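Local coordinates for putative aliphatic sulfonates-binding protein (Escherichia coli, PDB 2X26) that probably serves as the periplasmic binding protein that captures aliphatic sulfonates for an ABC-type transport system, at residues K11-H22 / Q222-M231. Sequence-based numbering, arbitrary orientation. Where two conformers were deposited one is given.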
ATOM      1  N   LYS A  11       7.224   6.086  -2.747  1.00  5.47           N
ATOM      2  CA  LYS A  11       6.859   7.093  -3.773  1.00  7.06           C
ATOM      3  C   LYS A  11       5.390   7.108  -4.137  1.00  7.15           C
ATOM      4  O   LYS A  11       4.830   8.183  -4.431  1.00  8.35           O
ATOM      5  CB  LYS A  11       7.721   6.889  -5.010  1.00  7.72           C
ATOM      6  CG  LYS A  11       9.111   7.333  -4.853  1.00  9.42           C
ATOM      7  CD  LYS A  11       9.821   7.044  -6.171  1.00 16.78           C
ATOM      8  CE  LYS A  11      11.307   7.316  -6.072  1.00 21.15           C
ATOM      9  NZ  LYS A  11      11.564   8.738  -5.742  1.00 27.19           N
ATOM     10  N   GLY A  12       4.760   5.937  -4.138  1.00  8.00           N
ATOM     11  CA  GLY A  12       3.336   5.782  -4.471  1.00  7.93           C
ATOM     12  C   GLY A  12       2.378   5.844  -3.309  1.00  8.48           C
ATOM     13  O   GLY A  12       1.158   5.613  -3.503  1.00 10.41           O
ATOM     14  N   SER A  13       2.876   6.215  -2.113  1.00  6.58           N
ATOM     15  CA  SER A  13       2.016   6.389  -0.935  1.00  5.58           C
ATOM     16  C   SER A  13       1.440   7.813  -1.068  1.00  5.48           C
ATOM     17  O   SER A  13       1.945   8.742  -0.450  1.00  4.75           O
ATOM     18  CB  SER A  13       2.810   6.304   0.375  1.00  6.53           C
ATOM     19  OG  SER A  13       3.474   5.039   0.472  1.00  7.30           O
ATOM     20  N   ILE A  14       0.411   7.971  -1.917  1.00  4.56           N
ATOM     21  CA  ILE A  14      -0.018   9.329  -2.345  1.00  4.50           C
ATOM     22  C   ILE A  14      -0.432  10.224  -1.226  1.00  4.69           C
ATOM     23  O   ILE A  14       0.005  11.368  -1.191  1.00  4.97           O
ATOM     24  CB  ILE A  14      -1.133   9.212  -3.387  1.00  5.24           C
ATOM     25  CG1 ILE A  14      -0.616   8.428  -4.603  1.00  4.73           C
ATOM     26  CG2 ILE A  14      -1.669  10.624  -3.754  1.00  4.11           C
ATOM     27  CD1 ILE A  14       0.807   8.911  -5.206  1.00  7.76           C
ATOM     28  N   GLY A  15      -1.234   9.695  -0.294  1.00  4.96           N
ATOM     29  CA  GLY A  15      -1.691  10.496   0.874  1.00  5.73           C
ATOM     30  C   GLY A  15      -0.463  11.014   1.653  1.00  6.01           C
ATOM     31  O   GLY A  15      -0.367  12.226   1.991  1.00  5.87           O
ATOM     32  N   MET A  16       0.479  10.100   1.935  1.00  5.44           N
ATOM     33  CA  MET A  16       1.684  10.476   2.646  1.00  4.28           C
ATOM     34  C   MET A  16       2.508  11.513   1.883  1.00  4.23           C
ATOM     35  O   MET A  16       2.919  12.523   2.475  1.00  3.44           O
ATOM     36  CB  MET A  16       2.530   9.254   2.979  1.00  3.93           C
ATOM     37  CG  MET A  16       1.913   8.461   4.116  1.00  5.74           C
ATOM     38  SD  MET A  16       3.056   7.113   4.507  1.00  6.84           S
ATOM     39  CE  MET A  16       2.336   6.544   6.000  1.00  4.00           C
ATOM     40  N   VAL A  17       2.719  11.279   0.608  1.00  3.42           N
ATOM     41  CA  VAL A  17       3.620  12.149  -0.197  1.00  4.60           C
ATOM     42  C   VAL A  17       3.027  13.563  -0.296  1.00  4.27           C
ATOM     43  O   VAL A  17       3.762  14.556  -0.121  1.00  4.72           O
ATOM     44  CB  VAL A  17       3.876  11.535  -1.588  1.00  4.93           C
ATOM     45  CG1 VAL A  17       4.548  12.530  -2.581  1.00  6.65           C
ATOM     46  CG2 VAL A  17       4.805  10.294  -1.429  1.00  5.60           C
ATOM     47  N   LEU A  18       1.720  13.656  -0.565  1.00  4.15           N
ATOM     48  CA  LEU A  18       1.078  14.973  -0.615  0.50  4.25           C
ATOM     49  C   LEU A  18       1.050  15.629   0.766  1.00  3.99           C
ATOM     50  O   LEU A  18       1.324  16.812   0.873  1.00  3.53           O
ATOM     51  CB  LEU A  18      -0.320  14.931  -1.232  0.50  4.68           C
ATOM     52  CG  LEU A  18      -0.211  15.202  -2.732  0.50  6.22           C
ATOM     53  CD1 LEU A  18       0.224  13.955  -3.458  0.50  2.00           C
ATOM     54  CD2 LEU A  18      -1.512  15.738  -3.278  0.50  8.04           C
ATOM     55  N   ALA A  19       0.772  14.853   1.828  1.00  3.99           N
ATOM     56  CA  ALA A  19       0.827  15.441   3.180  1.00  4.38           C
ATOM     57  C   ALA A  19       2.218  16.009   3.485  1.00  5.18           C
ATOM     58  O   ALA A  19       2.346  17.083   4.105  1.00  4.88           O
ATOM     59  CB  ALA A  19       0.452  14.391   4.270  1.00  5.09           C
ATOM     60  N   LYS A  20       3.236  15.248   3.135  1.00  3.97           N
ATOM     61  CA  LYS A  20       4.626  15.667   3.363  1.00  3.68           C
ATOM     62  C   LYS A  20       4.950  16.951   2.596  1.00  3.99           C
ATOM     63  O   LYS A  20       5.444  17.925   3.167  1.00  3.80           O
ATOM     64  CB  LYS A  20       5.586  14.519   2.963  1.00  3.95           C
ATOM     65  CG  LYS A  20       7.064  14.899   3.086  1.00  4.22           C
ATOM     66  CD  LYS A  20       7.965  13.815   2.434  1.00  5.57           C
ATOM     67  CE  LYS A  20       9.460  14.180   2.608  1.00 10.33           C
ATOM     68  NZ  LYS A  20       9.897  15.341   1.732  1.00 12.30           N
ATOM     69  N   SER A  21       4.577  16.972   1.326  1.00  4.54           N
ATOM     70  CA  SER A  21       4.883  18.108   0.463  0.50  5.48           C
ATOM     71  C   SER A  21       4.211  19.374   0.970  1.00  5.68           C
ATOM     72  O   SER A  21       4.804  20.486   0.924  1.00  6.79           O
ATOM     73  CB  SER A  21       4.412  17.814  -0.954  0.50  5.26           C
ATOM     74  OG  SER A  21       5.238  16.831  -1.537  0.50  7.11           O
ATOM     75  N   HIS A  22       2.969  19.233   1.453  1.00  5.54           N
ATOM     76  CA  HIS A  22       2.221  20.385   1.945  1.00  6.63           C
ATOM     77  C   HIS A  22       2.481  20.712   3.399  1.00  6.21           C
ATOM     78  O   HIS A  22       1.921  21.654   3.943  1.00  7.01           O
ATOM     79  CB  HIS A  22       0.720  20.206   1.666  1.00  7.32           C
ATOM     80  CG  HIS A  22       0.388  20.276   0.212  1.00  9.07           C
ATOM     81  ND1 HIS A  22      -0.055  21.435  -0.379  1.00 10.40           N
ATOM     82  CD2 HIS A  22       0.437  19.352  -0.762  1.00 11.86           C
ATOM     83  CE1 HIS A  22      -0.258  21.222  -1.668  1.00 13.64           C
ATOM     84  NE2 HIS A  22       0.016  19.959  -1.928  1.00 11.02           N
ATOM     85  N   GLN A 222      -1.473  20.991  -9.736  1.00  5.13           N
ATOM     86  CA  GLN A 222      -0.373  21.143  -8.781  1.00  6.22           C
ATOM     87  C   GLN A 222       0.106  19.766  -8.341  1.00  5.90           C
ATOM     88  O   GLN A 222       1.326  19.530  -8.232  1.00  4.43           O
ATOM     89  CB  GLN A 222      -0.846  21.930  -7.582  1.00  8.41           C
ATOM     90  CG  GLN A 222       0.075  21.868  -6.396  1.00 12.07           C
ATOM     91  CD  GLN A 222      -0.519  22.551  -5.173  1.00 16.82           C
ATOM     92  OE1 GLN A 222      -1.406  22.000  -4.485  1.00 18.32           O
ATOM     93  NE2 GLN A 222      -0.045  23.760  -4.903  1.00 20.86           N
ATOM     94  N   SER A 223      -0.842  18.857  -8.116  1.00  3.96           N
ATOM     95  CA  SER A 223      -0.475  17.527  -7.599  1.00  4.05           C
ATOM     96  C   SER A 223       0.273  16.710  -8.704  1.00  4.64           C
ATOM     97  O   SER A 223       1.232  15.963  -8.443  1.00  5.04           O
ATOM     98  CB  SER A 223      -1.724  16.791  -7.117  1.00  4.35           C
ATOM     99  OG  SER A 223      -2.363  17.451  -6.034  1.00  6.75           O
ATOM    100  N   ILE A 224      -0.116  16.910  -9.961  1.00  3.63           N
ATOM    101  CA  ILE A 224       0.572  16.205 -11.044  1.00  5.64           C
ATOM    102  C   ILE A 224       2.018  16.695 -11.146  1.00  6.38           C
ATOM    103  O   ILE A 224       2.955  15.877 -11.300  1.00  6.99           O
ATOM    104  CB  ILE A 224      -0.186  16.373 -12.405  1.00  5.29           C
ATOM    105  CG1 ILE A 224      -1.407  15.447 -12.401  1.00  4.47           C
ATOM    106  CG2 ILE A 224       0.807  16.132 -13.595  1.00  6.21           C
ATOM    107  CD1 ILE A 224      -2.377  15.743 -13.613  1.00  4.61           C
ATOM    108  N   ALA A 225       2.215  17.997 -11.015  1.00  6.41           N
ATOM    109  CA  ALA A 225       3.552  18.553 -11.069  1.00  7.45           C
ATOM    110  C   ALA A 225       4.418  18.010  -9.916  1.00  9.03           C
ATOM    111  O   ALA A 225       5.578  17.580 -10.120  1.00  9.52           O
ATOM    112  CB  ALA A 225       3.474  20.075 -11.022  1.00  9.39           C
ATOM    113  N   LEU A 226       3.830  17.962  -8.715  1.00  7.17           N
ATOM    114  CA  LEU A 226       4.524  17.428  -7.540  1.00  9.33           C
ATOM    115  C   LEU A 226       4.960  15.988  -7.741  1.00  8.97           C
ATOM    116  O   LEU A 226       6.134  15.660  -7.565  1.00 10.90           O
ATOM    117  CB  LEU A 226       3.647  17.555  -6.307  1.00  7.40           C
ATOM    118  CG  LEU A 226       4.233  16.790  -5.138  1.00 13.85           C
ATOM    119  CD1 LEU A 226       5.448  17.542  -4.596  1.00 17.10           C
ATOM    120  CD2 LEU A 226       3.149  16.589  -4.102  1.00 15.78           C
ATOM    121  N   LEU A 227       4.030  15.121  -8.142  1.00  8.96           N
ATOM    122  CA  LEU A 227       4.299  13.689  -8.232  1.00  8.39           C
ATOM    123  C   LEU A 227       5.181  13.385  -9.459  1.00  8.77           C
ATOM    124  O   LEU A 227       5.982  12.445  -9.428  1.00  8.38           O
ATOM    125  CB  LEU A 227       2.951  12.939  -8.300  1.00  8.00           C
ATOM    126  CG  LEU A 227       2.083  12.965  -7.042  1.00  8.01           C
ATOM    127  CD1 LEU A 227       0.691  12.371  -7.356  1.00  7.20           C
ATOM    128  CD2 LEU A 227       2.764  12.176  -5.871  1.00  7.70           C
ATOM    129  N   ALA A 228       5.119  14.215 -10.520  1.00  8.26           N
ATOM    130  CA  ALA A 228       6.028  14.015 -11.640  1.00  8.30           C
ATOM    131  C   ALA A 228       7.446  14.207 -11.108  1.00  8.51           C
ATOM    132  O   ALA A 228       8.341  13.451 -11.472  1.00  8.41           O
ATOM    133  CB  ALA A 228       5.720  14.995 -12.798  1.00  8.39           C
ATOM    134  N   LYS A 229       7.644  15.209 -10.249  1.00  8.87           N
ATOM    135  CA  LYS A 229       8.961  15.497  -9.687  1.00 10.50           C
ATOM    136  C   LYS A 229       9.439  14.381  -8.752  1.00 10.97           C
ATOM    137  O   LYS A 229      10.556  13.895  -8.897  1.00 11.22           O
ATOM    138  CB  LYS A 229       8.897  16.813  -8.902  1.00 11.76           C
ATOM    139  CG  LYS A 229      10.234  17.240  -8.330  1.00 15.07           C
ATOM    140  CD  LYS A 229      10.160  18.692  -7.769  1.00 19.63           C
ATOM    141  CE  LYS A 229       9.402  19.646  -8.715  1.00 23.74           C
ATOM    142  NZ  LYS A 229       9.646  21.088  -8.342  1.00 26.73           N
ATOM    143  N   THR A 230       8.584  14.002  -7.806  1.00 11.27           N
ATOM    144  CA  THR A 230       8.944  13.035  -6.716  1.00 12.73           C
ATOM    145  C   THR A 230       9.102  11.625  -7.290  1.00 12.45           C
ATOM    146  O   THR A 230      10.030  10.864  -6.923  1.00 12.46           O
ATOM    147  CB  THR A 230       7.928  13.071  -5.530  1.00 12.13           C
ATOM    148  OG1 THR A 230       6.610  12.740  -5.996  1.00 13.29           O
ATOM    149  CG2 THR A 230       7.902  14.439  -4.797  1.00 15.18           C
ATOM    150  N   MET A 231       8.268  11.268  -8.257  1.00 12.35           N
ATOM    151  CA  MET A 231       8.402   9.966  -8.870  1.00 13.47           C
ATOM    152  C   MET A 231       9.422   9.927  -9.965  1.00 13.86           C
ATOM    153  O   MET A 231       9.844   8.845 -10.351  1.00 14.61           O
ATOM    154  CB  MET A 231       7.060   9.459  -9.430  1.00 13.34           C
ATOM    155  CG  MET A 231       6.084   9.215  -8.323  1.00 13.86           C
ATOM    156  SD  MET A 231       4.671   8.330  -9.031  1.00 20.48           S
ATOM    157  CE  MET A 231       3.690   7.998  -7.616  1.00 23.54           C
TER
HETATM  158  O   HOH W   1       6.557  10.328  -4.848  1.00 10.43           O
HETATM  159  O   HOH W   2      -1.047  19.329  -4.512  1.00 12.59           O
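Leu227 CD2 meets Val17 CG1 at 3.8 Å and also touches Ile14 CD1, in the apolar middle of the contact between helix 14-21 and helix 220-231. Val17 places CG1 there by turning it anti to its backbone N (chi1 167°). Ile14 CD1 also touches Met231 CE, the tip of an extended chain that crosses Ile14 at about a right angle. Leu18 and Ser21 each have two conformers. In the one given, Leu18 CD1 reaches Leu227 CD2, Leu226 CD2 packs on Leu18 CG at 3.9 Å, and Leu226 CD1 and CD2 both lie against Ser21. Cutting Leu226 back to alanine is likely to leave Leu18 and Ser21 without their leucine neighbour.

Polar links lie at both ends. Lys11 bends at its last torsion, and NZ donates to Thr230 O at 2.9 Å, nearly in line with the C=O bond. One water donates to Lys11 O and also bonds Thr230 OG1 at 2.7 Å. A second water joins His22 NE2 to Ser223 OG at the far end. It approaches the imidazole at its edge and donates to the serine oxygen, which is also hydrogen-bonded to Gln219 O.

The axes of the two short segments approach to 11.0 Å and cross at 102°. Helix 14-21 follows strand 4-9, where Val17 also packs on Tyr9. This is helix-on-helix packing in the lobe built on that strand's sheet, whose strand order 2-1-3-5-4 is consistent with a type II periplasmic binding protein.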